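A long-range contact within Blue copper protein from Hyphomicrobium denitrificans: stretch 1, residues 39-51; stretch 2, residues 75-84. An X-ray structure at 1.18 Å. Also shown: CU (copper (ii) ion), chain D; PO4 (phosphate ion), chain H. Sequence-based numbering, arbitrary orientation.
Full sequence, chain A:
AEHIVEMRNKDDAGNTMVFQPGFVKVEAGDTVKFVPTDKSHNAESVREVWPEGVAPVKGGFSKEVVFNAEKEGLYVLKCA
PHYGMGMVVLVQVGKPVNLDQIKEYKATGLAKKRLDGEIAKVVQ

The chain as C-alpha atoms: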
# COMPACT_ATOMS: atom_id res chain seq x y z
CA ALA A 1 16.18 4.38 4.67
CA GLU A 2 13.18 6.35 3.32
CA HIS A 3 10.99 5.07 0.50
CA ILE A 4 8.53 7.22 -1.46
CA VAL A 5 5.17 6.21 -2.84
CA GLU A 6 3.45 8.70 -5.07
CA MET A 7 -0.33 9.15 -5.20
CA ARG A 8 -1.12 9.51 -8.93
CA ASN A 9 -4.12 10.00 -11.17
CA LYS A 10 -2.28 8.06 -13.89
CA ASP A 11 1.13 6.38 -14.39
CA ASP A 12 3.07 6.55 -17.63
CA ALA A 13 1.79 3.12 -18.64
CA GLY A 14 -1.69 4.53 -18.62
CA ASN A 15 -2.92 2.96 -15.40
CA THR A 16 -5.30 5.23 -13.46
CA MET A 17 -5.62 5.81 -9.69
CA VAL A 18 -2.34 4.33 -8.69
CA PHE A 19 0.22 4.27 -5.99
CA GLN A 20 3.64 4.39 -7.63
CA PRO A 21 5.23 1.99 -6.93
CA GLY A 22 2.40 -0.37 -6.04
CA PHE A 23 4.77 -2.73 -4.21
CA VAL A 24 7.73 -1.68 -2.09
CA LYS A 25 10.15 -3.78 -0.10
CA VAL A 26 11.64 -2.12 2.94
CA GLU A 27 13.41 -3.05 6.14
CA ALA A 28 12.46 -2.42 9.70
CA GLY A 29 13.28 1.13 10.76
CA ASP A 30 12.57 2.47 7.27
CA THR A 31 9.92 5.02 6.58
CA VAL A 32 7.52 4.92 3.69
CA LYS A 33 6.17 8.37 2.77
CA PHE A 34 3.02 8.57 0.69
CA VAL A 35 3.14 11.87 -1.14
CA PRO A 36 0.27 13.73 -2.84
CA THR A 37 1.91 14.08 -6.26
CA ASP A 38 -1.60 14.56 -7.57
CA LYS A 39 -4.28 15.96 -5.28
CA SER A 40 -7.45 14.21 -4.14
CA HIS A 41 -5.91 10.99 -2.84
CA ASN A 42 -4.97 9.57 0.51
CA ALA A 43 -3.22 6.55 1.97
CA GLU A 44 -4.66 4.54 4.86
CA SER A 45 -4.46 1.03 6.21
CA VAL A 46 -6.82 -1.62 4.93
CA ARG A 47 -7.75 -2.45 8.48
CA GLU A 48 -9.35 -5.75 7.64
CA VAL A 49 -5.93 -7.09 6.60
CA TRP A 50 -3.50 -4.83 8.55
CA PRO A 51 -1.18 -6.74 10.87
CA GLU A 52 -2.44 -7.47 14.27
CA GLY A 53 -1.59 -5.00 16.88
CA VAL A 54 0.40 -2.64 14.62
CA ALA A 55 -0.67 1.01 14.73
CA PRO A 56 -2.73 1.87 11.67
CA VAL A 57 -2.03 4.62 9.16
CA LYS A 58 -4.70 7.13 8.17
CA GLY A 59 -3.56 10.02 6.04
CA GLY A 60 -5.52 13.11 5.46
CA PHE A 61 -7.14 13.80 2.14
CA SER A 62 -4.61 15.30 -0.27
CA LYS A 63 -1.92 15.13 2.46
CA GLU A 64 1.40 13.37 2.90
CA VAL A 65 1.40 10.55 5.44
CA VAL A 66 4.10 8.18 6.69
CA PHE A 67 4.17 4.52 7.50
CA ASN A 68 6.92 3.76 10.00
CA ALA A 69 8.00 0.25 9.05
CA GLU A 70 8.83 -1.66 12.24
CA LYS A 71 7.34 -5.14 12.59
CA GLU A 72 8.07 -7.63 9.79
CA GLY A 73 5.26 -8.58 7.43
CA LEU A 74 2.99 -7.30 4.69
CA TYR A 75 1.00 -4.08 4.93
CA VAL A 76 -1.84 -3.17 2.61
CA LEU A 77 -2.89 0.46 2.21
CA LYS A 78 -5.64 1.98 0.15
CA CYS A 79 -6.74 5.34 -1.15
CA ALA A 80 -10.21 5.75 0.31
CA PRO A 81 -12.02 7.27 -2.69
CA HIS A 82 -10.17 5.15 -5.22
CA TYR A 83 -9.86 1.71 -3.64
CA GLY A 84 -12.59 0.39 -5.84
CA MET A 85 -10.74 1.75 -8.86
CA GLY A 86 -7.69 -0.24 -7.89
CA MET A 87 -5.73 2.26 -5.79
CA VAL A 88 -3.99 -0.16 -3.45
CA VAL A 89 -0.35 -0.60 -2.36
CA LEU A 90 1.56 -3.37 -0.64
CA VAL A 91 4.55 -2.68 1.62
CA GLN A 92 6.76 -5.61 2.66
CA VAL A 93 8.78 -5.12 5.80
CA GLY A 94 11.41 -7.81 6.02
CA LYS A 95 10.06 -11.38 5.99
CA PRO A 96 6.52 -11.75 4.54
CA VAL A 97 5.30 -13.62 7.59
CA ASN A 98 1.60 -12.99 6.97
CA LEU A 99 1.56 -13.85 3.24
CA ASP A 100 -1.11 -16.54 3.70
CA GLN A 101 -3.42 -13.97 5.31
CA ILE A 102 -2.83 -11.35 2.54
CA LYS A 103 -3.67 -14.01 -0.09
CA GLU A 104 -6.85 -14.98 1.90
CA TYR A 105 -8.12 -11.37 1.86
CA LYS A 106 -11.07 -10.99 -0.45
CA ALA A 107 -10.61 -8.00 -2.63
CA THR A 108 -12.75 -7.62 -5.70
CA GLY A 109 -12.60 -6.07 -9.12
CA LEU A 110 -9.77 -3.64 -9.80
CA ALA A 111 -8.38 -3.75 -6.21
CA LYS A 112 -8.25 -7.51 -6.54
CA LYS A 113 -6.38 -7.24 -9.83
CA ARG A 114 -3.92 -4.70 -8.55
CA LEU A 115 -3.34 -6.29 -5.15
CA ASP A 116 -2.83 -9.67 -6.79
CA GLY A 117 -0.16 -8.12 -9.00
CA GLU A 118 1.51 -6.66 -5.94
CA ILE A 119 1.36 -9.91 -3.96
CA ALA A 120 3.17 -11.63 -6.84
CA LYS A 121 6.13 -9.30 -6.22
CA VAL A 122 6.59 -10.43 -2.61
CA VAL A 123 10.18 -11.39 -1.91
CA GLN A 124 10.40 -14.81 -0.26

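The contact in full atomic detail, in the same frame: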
# COMPACT_ATOMS: atom_id res chain seq x y z
N LYS A 39 -3.33 15.75 -6.35
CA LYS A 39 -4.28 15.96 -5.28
C LYS A 39 -5.46 14.98 -5.38
O LYS A 39 -5.73 14.30 -6.36
CB LYS A 39 -4.82 17.40 -5.26
CG LYS A 39 -3.70 18.41 -5.07
CD LYS A 39 -4.24 19.82 -5.12
N SER A 40 -6.18 14.92 -4.30
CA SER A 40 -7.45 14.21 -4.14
C SER A 40 -7.27 12.73 -3.91
O SER A 40 -8.17 11.96 -4.29
CB SER A 40 -8.40 14.48 -5.30
OG SER A 40 -8.59 15.90 -5.43
N HIS A 41 -6.18 12.34 -3.27
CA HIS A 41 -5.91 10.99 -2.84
C HIS A 41 -5.58 10.95 -1.37
O HIS A 41 -5.29 11.96 -0.77
CB HIS A 41 -4.74 10.42 -3.60
CG HIS A 41 -4.88 10.42 -5.09
ND1 HIS A 41 -5.67 9.49 -5.75
CD2 HIS A 41 -4.37 11.27 -6.02
CE1 HIS A 41 -5.61 9.76 -7.03
NE2 HIS A 41 -4.83 10.84 -7.25
N ASN A 42 -5.59 9.78 -0.77
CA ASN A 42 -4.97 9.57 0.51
C ASN A 42 -4.33 8.19 0.55
O ASN A 42 -4.41 7.40 -0.38
CB ASN A 42 -5.90 9.77 1.69
CG ASN A 42 -6.78 8.59 2.06
OD1 ASN A 42 -7.22 7.85 1.20
ND2 ASN A 42 -6.98 8.44 3.36
N ALA A 43 -3.73 7.91 1.70
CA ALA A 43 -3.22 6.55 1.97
C ALA A 43 -3.62 6.20 3.39
O ALA A 43 -3.41 6.95 4.33
CB ALA A 43 -1.73 6.45 1.80
N GLU A 44 -4.24 5.04 3.55
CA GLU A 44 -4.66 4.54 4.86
C GLU A 44 -4.63 3.03 4.88
O GLU A 44 -4.84 2.35 3.85
CB GLU A 44 -6.04 5.08 5.23
CG GLU A 44 -7.17 4.59 4.34
CD GLU A 44 -8.46 5.20 4.79
OE1 GLU A 44 -8.66 6.40 4.64
OE2 GLU A 44 -9.32 4.52 5.38
N SER A 45 -4.43 2.46 6.05
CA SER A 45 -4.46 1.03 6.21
C SER A 45 -5.75 0.40 5.74
O SER A 45 -6.82 0.95 6.00
CB SER A 45 -4.30 0.70 7.70
OG SER A 45 -3.10 1.20 8.23
N VAL A 46 -5.66 -0.75 5.11
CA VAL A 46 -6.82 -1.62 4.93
C VAL A 46 -6.93 -2.40 6.22
O VAL A 46 -6.24 -3.38 6.44
CB VAL A 46 -6.67 -2.49 3.69
CG1 VAL A 46 -7.84 -3.44 3.55
CG2 VAL A 46 -6.63 -1.61 2.44
N ARG A 47 -7.79 -1.92 7.12
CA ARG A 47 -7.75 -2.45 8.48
C ARG A 47 -8.15 -3.90 8.58
O ARG A 47 -7.72 -4.57 9.53
CB ARG A 47 -8.58 -1.59 9.43
CG ARG A 47 -7.87 -0.25 9.56
CD ARG A 47 -8.00 0.48 10.75
NE ARG A 47 -7.69 -0.25 11.97
CZ ARG A 47 -8.14 0.11 13.17
NH1 ARG A 47 -8.88 1.17 13.33
NH2 ARG A 47 -7.79 -0.64 14.20
N GLU A 48 -8.91 -4.36 7.59
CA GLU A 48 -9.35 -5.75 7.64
C GLU A 48 -8.22 -6.72 7.39
O GLU A 48 -8.38 -7.90 7.66
CB GLU A 48 -10.53 -5.93 6.68
CG GLU A 48 -11.71 -5.02 7.02
CD GLU A 48 -11.60 -3.54 6.64
OE1 GLU A 48 -10.69 -3.01 5.89
OE2 GLU A 48 -12.47 -2.85 7.21
N VAL A 49 -7.09 -6.21 6.86
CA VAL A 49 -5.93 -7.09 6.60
C VAL A 49 -4.65 -6.56 7.27
O VAL A 49 -3.61 -7.24 7.20
CB VAL A 49 -5.79 -7.33 5.07
CG1 VAL A 49 -5.25 -6.10 4.38
CG2 VAL A 49 -4.98 -8.54 4.69
N TRP A 50 -4.69 -5.41 7.90
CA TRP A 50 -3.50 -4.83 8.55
C TRP A 50 -3.01 -5.70 9.67
O TRP A 50 -3.87 -6.25 10.37
CB TRP A 50 -3.87 -3.47 9.06
CG TRP A 50 -2.79 -2.57 9.49
CD1 TRP A 50 -2.39 -2.30 10.77
CD2 TRP A 50 -1.92 -1.80 8.65
NE1 TRP A 50 -1.36 -1.42 10.76
CE2 TRP A 50 -1.05 -1.08 9.49
CE3 TRP A 50 -1.82 -1.63 7.24
CZ2 TRP A 50 -0.08 -0.22 9.00
CZ3 TRP A 50 -0.86 -0.77 6.79
CH2 TRP A 50 -0.01 -0.07 7.64
N PRO A 51 -1.70 -5.84 9.85
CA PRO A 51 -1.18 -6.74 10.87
C PRO A 51 -1.68 -6.39 12.25
O PRO A 51 -1.80 -5.22 12.70
CB PRO A 51 0.33 -6.62 10.72
CG PRO A 51 0.55 -6.27 9.29
CD PRO A 51 -0.58 -5.31 9.07
N TYR A 75 1.88 -5.18 4.56
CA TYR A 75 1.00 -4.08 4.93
C TYR A 75 0.29 -3.55 3.68
O TYR A 75 0.93 -3.05 2.76
CB TYR A 75 1.85 -2.97 5.55
CG TYR A 75 2.48 -3.37 6.84
CD1 TYR A 75 3.69 -4.05 6.88
CD2 TYR A 75 1.87 -3.09 8.06
CE1 TYR A 75 4.28 -4.42 8.09
CE2 TYR A 75 2.44 -3.45 9.24
CZ TYR A 75 3.64 -4.12 9.26
OH TYR A 75 4.22 -4.44 10.48
N VAL A 76 -1.02 -3.65 3.71
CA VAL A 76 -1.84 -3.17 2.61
C VAL A 76 -2.43 -1.82 2.97
O VAL A 76 -3.07 -1.69 4.04
CB VAL A 76 -2.99 -4.16 2.29
CG1 VAL A 76 -3.78 -3.66 1.08
CG2 VAL A 76 -2.45 -5.55 2.02
N LEU A 77 -2.25 -0.84 2.08
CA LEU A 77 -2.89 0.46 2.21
C LEU A 77 -3.75 0.71 0.99
O LEU A 77 -3.50 0.20 -0.09
CB LEU A 77 -1.90 1.59 2.44
CG LEU A 77 -1.03 1.49 3.68
CD1 LEU A 77 0.25 0.73 3.42
CD2 LEU A 77 -0.71 2.88 4.23
N LYS A 78 -4.78 1.54 1.19
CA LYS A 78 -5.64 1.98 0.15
C LYS A 78 -5.73 3.50 0.12
O LYS A 78 -5.43 4.17 1.08
CB LYS A 78 -7.08 1.41 0.34
CG LYS A 78 -7.73 1.87 1.63
CD LYS A 78 -9.16 1.33 1.75
CE LYS A 78 -9.72 1.66 3.14
NZ LYS A 78 -11.09 1.15 3.32
N CYS A 79 -6.22 3.99 -1.01
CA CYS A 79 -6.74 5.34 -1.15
C CYS A 79 -8.25 5.24 -0.99
O CYS A 79 -8.89 4.48 -1.72
CB CYS A 79 -6.37 5.94 -2.48
SG CYS A 79 -7.26 7.45 -2.84
N ALA A 80 -8.81 5.94 0.00
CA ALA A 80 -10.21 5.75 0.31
C ALA A 80 -11.13 6.01 -0.88
O ALA A 80 -11.95 5.13 -1.19
CB ALA A 80 -10.64 6.64 1.47
N PRO A 81 -11.10 7.12 -1.58
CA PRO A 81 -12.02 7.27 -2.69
C PRO A 81 -11.74 6.40 -3.89
O PRO A 81 -12.64 6.23 -4.71
CB PRO A 81 -11.83 8.76 -3.05
CG PRO A 81 -10.45 9.08 -2.63
CD PRO A 81 -10.25 8.32 -1.32
N HIS A 82 -10.51 5.90 -4.02
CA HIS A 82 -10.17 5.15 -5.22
C HIS A 82 -9.89 3.68 -5.03
O HIS A 82 -9.47 3.01 -5.97
CB HIS A 82 -9.01 5.80 -5.97
CG HIS A 82 -9.31 7.22 -6.36
ND1 HIS A 82 -8.39 8.19 -6.03
CD2 HIS A 82 -10.31 7.79 -7.04
CE1 HIS A 82 -8.88 9.35 -6.50
NE2 HIS A 82 -10.05 9.12 -7.08
N TYR A 83 -10.15 3.14 -3.85
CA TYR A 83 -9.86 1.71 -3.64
C TYR A 83 -10.56 0.83 -4.62
O TYR A 83 -9.96 -0.08 -5.21
CB TYR A 83 -10.26 1.33 -2.23
CG TYR A 83 -9.79 -0.01 -1.74
CD1 TYR A 83 -8.58 -0.57 -2.09
CD2 TYR A 83 -10.58 -0.73 -0.86
CE1 TYR A 83 -8.18 -1.78 -1.61
CE2 TYR A 83 -10.18 -1.96 -0.36
CZ TYR A 83 -8.97 -2.50 -0.74
OH TYR A 83 -8.53 -3.69 -0.28
N GLY A 84 -11.83 1.13 -4.87
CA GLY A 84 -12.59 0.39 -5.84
C GLY A 84 -12.13 0.51 -7.26
O GLY A 84 -12.44 -0.33 -8.13
CU CU D . -6.71 7.98 -4.91
P PO4 H . -12.62 4.33 5.40
O1 PO4 H . -13.02 4.92 4.00
O2 PO4 H . -12.07 2.85 5.21
O3 PO4 H . -11.48 5.21 6.05
O4 PO4 H . -13.87 4.28 6.35
O HOH W 1 -11.05 -1.54 3.33
O HOH W 2 -1.67 -5.82 5.68

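The two stretches meet as a short antiparallel ladder with a copper site at one end and a packed apolar cluster at the other, burying 872 Å² in all. In the ladder, E44 N donates to K78 O (2.9 Å), K78 N to E44 O (2.8 Å), and V46 N, almost perfectly in line, to V76 O (3.0 Å). The long K78 chain passes E44, K78 CE 3.7 Å from E44 OE2, while N42 ND2 donates to E44 OE1 (2.9 Å).

Beyond V46 the first chain turns, and the side chains of V46, V49, W50 and P51 pack against the second strand. The branched valines pack closely: V46 CG2 sits among V76 CG1 (3.8 Å), K78 CB (3.7 Å) and Y83 CZ (4.0 Å); V49 CG1 reaches V76 CB at 3.6 Å. W50 supplies a broad surface: the edge of Y75 meets its face, with Y75 CD2 3.6 Å from W50 CH2, while L77 CD1 lies at its edge, 3.9 Å from W50 CZ3. P51 then lays CG over the face of the Y75 ring, 3.4 Å from Y75 CE2, a rigid bump on a flat plate.

At the metal end, H41 ND1 and H82 ND1 (each 2.0 Å from CU) and C79 SG (2.2 Å from CU) bind copper, which imidazole nitrogen and cysteine sulfur ligate well, with one further ligand elsewhere in the structure. N42 ties the loop after K78 to its own stretch: its backbone N donates to C79 SG (3.5 Å), and its amide oxygen OD1 accepts from A80 N (2.8 Å).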